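Local coordinates for protein N-(5'-phosphoribosyl)anthranilate isomerase (Thermococcus kodakarensis, PDB 5LHF) that catalyses the isomerisation of N-(5-phospho-beta-D-ribosyl)anthranilate to 1-(2-carboxyphenylamino)-1-deoxy-D-ribulose 5-phosphate, the third of five steps from chorismate to L-tryptophan, at residues K132-T137 with I159-G163; R144-R148 with E172-V177; V3-C9 with P179-S185. Residues are numbered along the deposited sequence.

All three contacts belong to one TIM barrel. Contact 1 pairs the sixth strand with the seventh, and contact 3 pairs the eighth with the first, which closes the ring. Their centres lie about 8 Å apart, and strands 160-162 and 181-184 are joined directly, with Leu-161 N 2.9 Å from Gly-181 O. In TIM-barrel enzymes the active site lies at the C-terminal ends of the strands, the end where contacts 1 and 3 finish at Gly-163 and Ser-185. Contact 2 lies in the outer helix layer, about 17 Å from the centre of the chain. It rests on contact 1 through Leu-161 CD2, 3.8 Å from Ala-173 CB, and meets contact 3 where Ile-174 CG2 comes within 3.7 Å of Val-3 CG2.

Contact 1: residues K132-T137 with I159-G163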
# COMPACT_ATOMS: atom_id res chain seq x y z
N LYS A 132 -1.16 4.17 -9.17
CA LYS A 132 -0.29 3.12 -8.66
C LYS A 132 -1.10 1.86 -8.37
O LYS A 132 -2.27 1.93 -7.98
CB LYS A 132 0.45 3.54 -7.38
CG LYS A 132 1.63 4.49 -7.61
CD LYS A 132 2.49 4.58 -6.34
CE LYS A 132 3.56 5.67 -6.44
NZ LYS A 132 4.74 5.27 -7.24
N ILE A 133 -0.45 0.72 -8.55
CA ILE A 133 -1.01 -0.60 -8.33
C ILE A 133 -0.28 -1.22 -7.15
O ILE A 133 0.95 -1.38 -7.19
CB ILE A 133 -0.86 -1.50 -9.57
CG1 ILE A 133 -1.67 -0.96 -10.75
CG2 ILE A 133 -1.22 -2.95 -9.24
CD1 ILE A 133 -3.13 -0.95 -10.52
N LEU A 134 -1.02 -1.58 -6.10
CA LEU A 134 -0.44 -2.32 -4.97
C LEU A 134 -0.94 -3.75 -5.00
O LEU A 134 -2.14 -4.00 -5.17
CB LEU A 134 -0.80 -1.65 -3.64
CG LEU A 134 -0.12 -2.20 -2.38
CD1 LEU A 134 0.18 -1.04 -1.39
CD2 LEU A 134 -1.02 -3.24 -1.71
N LEU A 135 -0.01 -4.70 -4.86
CA LEU A 135 -0.33 -6.12 -4.80
C LEU A 135 -0.15 -6.59 -3.36
O LEU A 135 0.97 -6.60 -2.84
CB LEU A 135 0.54 -6.93 -5.76
CG LEU A 135 0.39 -6.66 -7.26
CD1 LEU A 135 1.20 -7.65 -8.12
CD2 LEU A 135 -1.07 -6.67 -7.67
N ASP A 136 -1.24 -6.98 -2.72
CA ASP A 136 -1.24 -7.38 -1.32
C ASP A 136 -1.12 -8.90 -1.23
O ASP A 136 -2.10 -9.62 -1.46
CB ASP A 136 -2.51 -6.88 -0.64
CG ASP A 136 -2.48 -7.03 0.86
OD1 ASP A 136 -3.56 -7.13 1.46
OD2 ASP A 136 -1.37 -7.07 1.44
N THR A 137 0.06 -9.39 -0.87
CA THR A 137 0.35 -10.82 -0.82
C THR A 137 -0.08 -11.43 0.52
O THR A 137 -0.13 -10.76 1.55
CB THR A 137 1.84 -11.08 -1.05
OG1 THR A 137 2.59 -10.48 0.01
CG2 THR A 137 2.28 -10.48 -2.37
N ILE A 159 4.53 -2.12 -10.14
CA ILE A 159 3.64 -2.39 -9.02
C ILE A 159 4.37 -2.12 -7.70
O ILE A 159 5.60 -2.09 -7.62
CB ILE A 159 3.10 -3.83 -9.07
CG1 ILE A 159 4.23 -4.85 -8.92
CG2 ILE A 159 2.31 -4.07 -10.38
CD1 ILE A 159 4.22 -5.60 -7.62
N VAL A 160 3.58 -1.91 -6.65
CA VAL A 160 4.07 -1.81 -5.28
C VAL A 160 3.75 -3.13 -4.59
O VAL A 160 2.58 -3.51 -4.49
CB VAL A 160 3.42 -0.63 -4.53
CG1 VAL A 160 3.92 -0.57 -3.08
CG2 VAL A 160 3.69 0.69 -5.23
N LEU A 161 4.78 -3.83 -4.14
CA LEU A 161 4.61 -5.12 -3.47
C LEU A 161 4.37 -4.91 -1.98
O LEU A 161 5.11 -4.16 -1.33
CB LEU A 161 5.84 -6.00 -3.67
CG LEU A 161 5.77 -7.43 -3.11
CD1 LEU A 161 4.72 -8.27 -3.83
CD2 LEU A 161 7.17 -8.09 -3.20
N ALA A 162 3.34 -5.57 -1.44
CA ALA A 162 2.97 -5.40 -0.03
C ALA A 162 2.58 -6.74 0.57
O ALA A 162 2.39 -7.73 -0.14
CB ALA A 162 1.81 -4.40 0.13
N GLY A 163 2.44 -6.74 1.89
CA GLY A 163 1.96 -7.92 2.59
C GLY A 163 3.04 -8.68 3.33
O GLY A 163 3.81 -9.43 2.72
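Strands 132-136 and 160-162 are the two parallel strands of a right-handed beta-alpha-beta crossover in the TIM barrel, linked by helix 143-156. At the start, Lys-132 reaches over Val-160, CD to CG2 4.2 Å, on the barrel interior, where it also makes a cation-pi contact with Phe-5. Ile-133 O then takes the hydrogen bond from Val-160 N at 2.7 Å. Leu-134 faces the interior and packs CD2 against Ala-162 CB at 3.6 Å. The next residue, Leu-135, bonds at both ends of its backbone: N to Val-160 O at 2.9 Å, and O to Ala-162 N, also 2.9 Å. Its side chain turns outward to the helix layer, CD1 lying 3.7 Å from Ile-159 CD1. Asp-136 returns to the interior; its OD2 sits 3.6 Å from CA of Gly-163, where a beta carbon would clash with Thr-137 O. Thr-137 ends the pairing with a double grip on one carbonyl: its N and OG1 donate to Ala-162 O at 3.0 and 2.8 Å.

Contact 2: residues R144-R148 with E172-V177; sequences RHDYR and EAIRWV
The centre of this helix-helix contact is Tyr-147 packed against Trp-176. Both segments are alpha-helical, 144-148 regular (phi/psi near -62/-40) within helix 143-156 and 172-177 loosening over its last turn, where helix 170-177 ends. Their local axes run 41° apart in direction and approach to 10.1 Å; the nearest CA pair is Tyr-147 and Val-177, at 6.0 Å. Tyr-147 (chi1 m, -73°) and Trp-176 (chi1 t, -171°) both leave their backbones toward the opposite helix. The tyrosine turns its edge to the indole face in a T-shaped pair, with centroids of the tyrosine ring and the six-membered indole ring 5.4 Å apart and planes at 68°. Tyr-147 CB stands 3.8 Å from the centroid of the Trp-176 five-membered ring, 8° off its normal, a CH-pi contact. Ala-173 covers a face of the tyrosine ring, its CB 3.7 Å from Tyr-147 CZ, and Val-177 CG2 closes in at 3.9 Å from Tyr-147 CB.

Outside this cluster, two arginines one turn apart, Arg-144 and Arg-148, each lay a guanidinium face against the indole edge: Arg-144 CZ is 3.6 Å from Trp-176 CH2, and Arg-148 CZ 3.6 Å from Trp-176 CZ2. At the polar rim Arg-144 NH1 and Glu-172 OE2 are 4.0 Å apart, beyond a salt bridge. A water instead joins the helices, accepting from Tyr-147 OH and donating to Glu-172 OE1, both at 2.8 Å. Ala-173 and Val-177 also touch Leu-161 of the strand beneath: side-by-side packing of consecutive helices in the outer layer of a TIM barrel.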
# COMPACT_ATOMS: atom_id res chain seq x y z
N ARG A 144 4.67 -18.24 -1.49
CA ARG A 144 5.56 -18.43 -2.63
C ARG A 144 4.79 -18.37 -3.94
O ARG A 144 5.26 -17.79 -4.93
CB ARG A 144 6.31 -19.76 -2.50
CG ARG A 144 7.51 -19.70 -1.56
CD ARG A 144 8.18 -21.06 -1.38
NE ARG A 144 8.99 -21.46 -2.53
CZ ARG A 144 10.30 -21.26 -2.64
NH1 ARG A 144 10.96 -20.65 -1.66
NH2 ARG A 144 10.95 -21.66 -3.72
N HIS A 145 3.60 -18.97 -3.97
CA HIS A 145 2.72 -18.85 -5.13
C HIS A 145 2.37 -17.39 -5.41
O HIS A 145 2.29 -16.97 -6.57
CB HIS A 145 1.46 -19.67 -4.90
CG HIS A 145 0.31 -19.30 -5.78
ND1 HIS A 145 -0.52 -18.23 -5.52
CD2 HIS A 145 -0.16 -19.88 -6.91
CE1 HIS A 145 -1.44 -18.16 -6.47
NE2 HIS A 145 -1.25 -19.15 -7.32
N ASP A 146 2.13 -16.62 -4.35
CA ASP A 146 1.76 -15.22 -4.53
C ASP A 146 2.91 -14.43 -5.16
O ASP A 146 2.68 -13.56 -6.01
CB ASP A 146 1.34 -14.60 -3.20
CG ASP A 146 0.07 -15.23 -2.65
OD1 ASP A 146 -0.52 -16.10 -3.32
OD2 ASP A 146 -0.35 -14.83 -1.54
N TYR A 147 4.15 -14.71 -4.75
CA TYR A 147 5.30 -14.06 -5.39
C TYR A 147 5.39 -14.41 -6.87
O TYR A 147 5.72 -13.55 -7.70
CB TYR A 147 6.60 -14.46 -4.69
CG TYR A 147 6.85 -13.86 -3.32
CD1 TYR A 147 6.07 -12.83 -2.80
CD2 TYR A 147 7.90 -14.34 -2.53
CE1 TYR A 147 6.33 -12.31 -1.53
CE2 TYR A 147 8.16 -13.82 -1.27
CZ TYR A 147 7.38 -12.81 -0.77
OH TYR A 147 7.68 -12.32 0.48
N ARG A 148 5.12 -15.66 -7.23
CA ARG A 148 5.20 -16.05 -8.64
C ARG A 148 4.17 -15.31 -9.48
O ARG A 148 4.45 -14.91 -10.61
CB ARG A 148 5.01 -17.55 -8.80
CG ARG A 148 6.13 -18.37 -8.23
CD ARG A 148 5.69 -19.80 -8.06
NE ARG A 148 6.45 -20.49 -7.03
CZ ARG A 148 7.68 -20.95 -7.19
NH1 ARG A 148 8.31 -20.80 -8.34
NH2 ARG A 148 8.28 -21.57 -6.19
N GLU A 172 14.46 -11.27 -0.33
CA GLU A 172 14.00 -12.35 -1.20
C GLU A 172 12.78 -11.92 -1.99
O GLU A 172 12.67 -12.21 -3.19
CB GLU A 172 13.71 -13.59 -0.36
CG GLU A 172 13.30 -14.80 -1.18
CD GLU A 172 12.45 -15.78 -0.39
OE1 GLU A 172 11.91 -15.38 0.67
OE2 GLU A 172 12.32 -16.95 -0.82
N ALA A 173 11.85 -11.20 -1.35
CA ALA A 173 10.67 -10.72 -2.06
C ALA A 173 11.04 -9.81 -3.22
O ALA A 173 10.44 -9.87 -4.30
CB ALA A 173 9.73 -9.99 -1.09
N ILE A 174 12.04 -8.94 -3.02
CA ILE A 174 12.41 -7.99 -4.07
C ILE A 174 13.05 -8.72 -5.25
O ILE A 174 12.65 -8.53 -6.40
CB ILE A 174 13.33 -6.90 -3.50
CG1 ILE A 174 12.51 -5.89 -2.69
CG2 ILE A 174 14.08 -6.19 -4.64
CD1 ILE A 174 13.35 -4.98 -1.73
N ARG A 175 14.07 -9.53 -4.99
CA ARG A 175 14.73 -10.10 -6.16
C ARG A 175 13.91 -11.22 -6.80
O ARG A 175 14.19 -11.59 -7.95
CB ARG A 175 16.15 -10.55 -5.80
CG ARG A 175 17.09 -9.34 -5.60
CD ARG A 175 18.48 -9.74 -5.10
NE ARG A 175 18.47 -10.11 -3.68
CZ ARG A 175 18.36 -11.36 -3.23
NH1 ARG A 175 18.24 -12.37 -4.08
NH2 ARG A 175 18.35 -11.59 -1.94
N TRP A 176 12.87 -11.71 -6.12
CA TRP A 176 11.93 -12.65 -6.72
C TRP A 176 10.89 -11.94 -7.58
O TRP A 176 10.65 -12.31 -8.73
CB TRP A 176 11.25 -13.47 -5.62
CG TRP A 176 10.41 -14.62 -6.07
CD1 TRP A 176 9.74 -14.76 -7.26
CD2 TRP A 176 10.15 -15.82 -5.33
NE1 TRP A 176 9.08 -15.97 -7.29
CE2 TRP A 176 9.32 -16.64 -6.12
CE3 TRP A 176 10.55 -16.28 -4.06
CZ2 TRP A 176 8.87 -17.89 -5.69
CZ3 TRP A 176 10.10 -17.52 -3.64
CH2 TRP A 176 9.27 -18.31 -4.45
N VAL A 177 10.28 -10.88 -7.04
CA VAL A 177 9.18 -10.21 -7.75
C VAL A 177 9.68 -9.06 -8.62
O VAL A 177 9.06 -8.75 -9.64
CB VAL A 177 8.15 -9.72 -6.72
CG1 VAL A 177 7.03 -8.91 -7.38
CG2 VAL A 177 7.58 -10.91 -5.96
O HOH W 1 10.20 -13.30 1.33

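Contact 3: residues V3-C9 with P179-S185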
# COMPACT_ATOMS: atom_id res chain seq x y z
N VAL A 3 14.66 -0.92 -6.42
CA VAL A 3 13.32 -0.47 -6.05
C VAL A 3 13.36 1.05 -5.92
O VAL A 3 14.25 1.61 -5.28
CB VAL A 3 12.87 -1.13 -4.73
CG1 VAL A 3 11.50 -0.65 -4.33
CG2 VAL A 3 12.87 -2.65 -4.86
N GLU A 4 12.40 1.72 -6.55
CA GLU A 4 12.42 3.18 -6.55
C GLU A 4 11.49 3.81 -5.54
O GLU A 4 11.62 5.01 -5.26
CB GLU A 4 12.09 3.72 -7.95
CG GLU A 4 13.13 3.44 -9.06
CD GLU A 4 14.61 3.58 -8.66
OE1 GLU A 4 14.95 4.11 -7.58
OE2 GLU A 4 15.47 3.16 -9.48
N PHE A 5 10.55 3.06 -4.98
CA PHE A 5 9.50 3.63 -4.15
C PHE A 5 9.36 2.80 -2.89
O PHE A 5 9.21 1.58 -2.96
CB PHE A 5 8.18 3.68 -4.93
CG PHE A 5 6.99 4.12 -4.13
CD1 PHE A 5 6.68 5.47 -4.00
CD2 PHE A 5 6.12 3.18 -3.57
CE1 PHE A 5 5.57 5.87 -3.29
CE2 PHE A 5 4.99 3.58 -2.86
CZ PHE A 5 4.72 4.93 -2.72
N VAL A 6 9.43 3.45 -1.73
CA VAL A 6 9.23 2.77 -0.46
C VAL A 6 8.15 3.50 0.31
O VAL A 6 8.26 4.72 0.52
CB VAL A 6 10.52 2.72 0.38
CG1 VAL A 6 10.26 2.00 1.70
CG2 VAL A 6 11.66 2.07 -0.43
N LYS A 7 7.12 2.77 0.73
CA LYS A 7 6.02 3.34 1.50
C LYS A 7 5.97 2.63 2.84
O LYS A 7 6.01 1.40 2.88
CB LYS A 7 4.70 3.20 0.75
CG LYS A 7 3.48 3.64 1.56
CD LYS A 7 2.21 3.73 0.68
CE LYS A 7 0.94 3.80 1.52
NZ LYS A 7 0.46 2.44 1.95
N ILE A 8 5.94 3.40 3.93
CA ILE A 8 5.74 2.83 5.27
C ILE A 8 4.35 3.24 5.72
O ILE A 8 4.08 4.43 5.95
CB ILE A 8 6.81 3.29 6.27
CG1 ILE A 8 8.20 2.80 5.85
CG2 ILE A 8 6.46 2.79 7.67
CD1 ILE A 8 9.36 3.40 6.66
N CYS A 9 3.47 2.27 5.85
CA CYS A 9 2.05 2.53 6.02
C CYS A 9 1.67 2.46 7.49
O CYS A 9 2.36 1.85 8.31
CB CYS A 9 1.22 1.53 5.22
SG CYS A 9 -0.55 1.93 5.17
N PRO A 179 9.66 -5.69 -7.96
CA PRO A 179 8.66 -4.63 -8.04
C PRO A 179 9.31 -3.27 -8.18
O PRO A 179 10.51 -3.09 -7.94
CB PRO A 179 7.94 -4.75 -6.69
CG PRO A 179 9.04 -5.14 -5.76
CD PRO A 179 9.97 -6.06 -6.57
N ALA A 180 8.49 -2.29 -8.58
CA ALA A 180 8.93 -0.90 -8.59
C ALA A 180 8.89 -0.28 -7.20
O ALA A 180 9.58 0.72 -6.96
CB ALA A 180 8.09 -0.08 -9.55
N GLY A 181 8.10 -0.85 -6.29
CA GLY A 181 7.99 -0.30 -4.96
C GLY A 181 7.69 -1.39 -3.96
O GLY A 181 7.33 -2.51 -4.31
N VAL A 182 7.87 -1.05 -2.68
CA VAL A 182 7.50 -1.94 -1.59
C VAL A 182 6.75 -1.13 -0.56
O VAL A 182 6.99 0.08 -0.41
CB VAL A 182 8.72 -2.64 -0.94
CG1 VAL A 182 9.35 -3.67 -1.89
CG2 VAL A 182 9.76 -1.61 -0.50
N ASP A 183 5.84 -1.80 0.15
CA ASP A 183 5.02 -1.23 1.21
C ASP A 183 5.15 -2.11 2.45
O ASP A 183 5.04 -3.33 2.35
CB ASP A 183 3.55 -1.14 0.76
CG ASP A 183 2.66 -0.55 1.82
OD1 ASP A 183 2.51 0.68 1.83
OD2 ASP A 183 2.06 -1.31 2.62
N VAL A 184 5.38 -1.49 3.61
CA VAL A 184 5.61 -2.22 4.85
C VAL A 184 4.91 -1.50 5.99
O VAL A 184 4.85 -0.27 6.00
CB VAL A 184 7.13 -2.37 5.15
CG1 VAL A 184 7.79 -1.01 5.34
CG2 VAL A 184 7.38 -3.25 6.37
N SER A 185 4.38 -2.26 6.94
CA SER A 185 3.75 -1.67 8.11
C SER A 185 4.23 -2.35 9.38
O SER A 185 5.17 -1.86 10.02
CB SER A 185 2.22 -1.76 8.00
OG SER A 185 1.59 -1.09 9.09
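Lys-7 and Asp-183, directly opposite each other on neighbouring strands, form a salt bridge with Lys-7 NZ 2.7 Å from Asp-183 OD1. Both side chains point into the barrel interior, where Lys-7 NZ also hydrogen-bonds Gln-80, so the buried charge has a second partner.

Around this pair runs a parallel ladder. Val-182 N donates to Phe-5 O at 3.0 Å, Lys-7 N to Val-182 O at 2.9 Å, Val-184 N to Lys-7 O at 3.0 Å, and Cys-9 N to Val-184 O at 2.9 Å. Where the pairing begins, Ala-180 O accepts from Glu-4 N at 3.0 Å and, weakly, from Phe-5 N at 3.2 Å. The local strand axes are 4.7 Å apart and only 11° from parallel. Gly-181 matters on the interior face: a beta carbon here would run into Phe-5 CD2, and its bare CA lies at the edge of the phenyl ring.

On the outer face the contacts are aliphatic. Val-6 CG2 meets Val-182 CG2 at 4.1 Å and Ile-8 CG1 meets Val-184 CG1 at 3.9 Å, under helix 196-207, whose Met-203 and Val-206 cover Val-6 and whose Phe-202 covers Val-184. Val-3 CG1 packs on Gly-181 CA at 3.6 Å. Pairing of the first strand with the last, in segments whose nearest ends are 170 residues apart, is the closure that makes a (beta/alpha)8 sheet a TIM barrel.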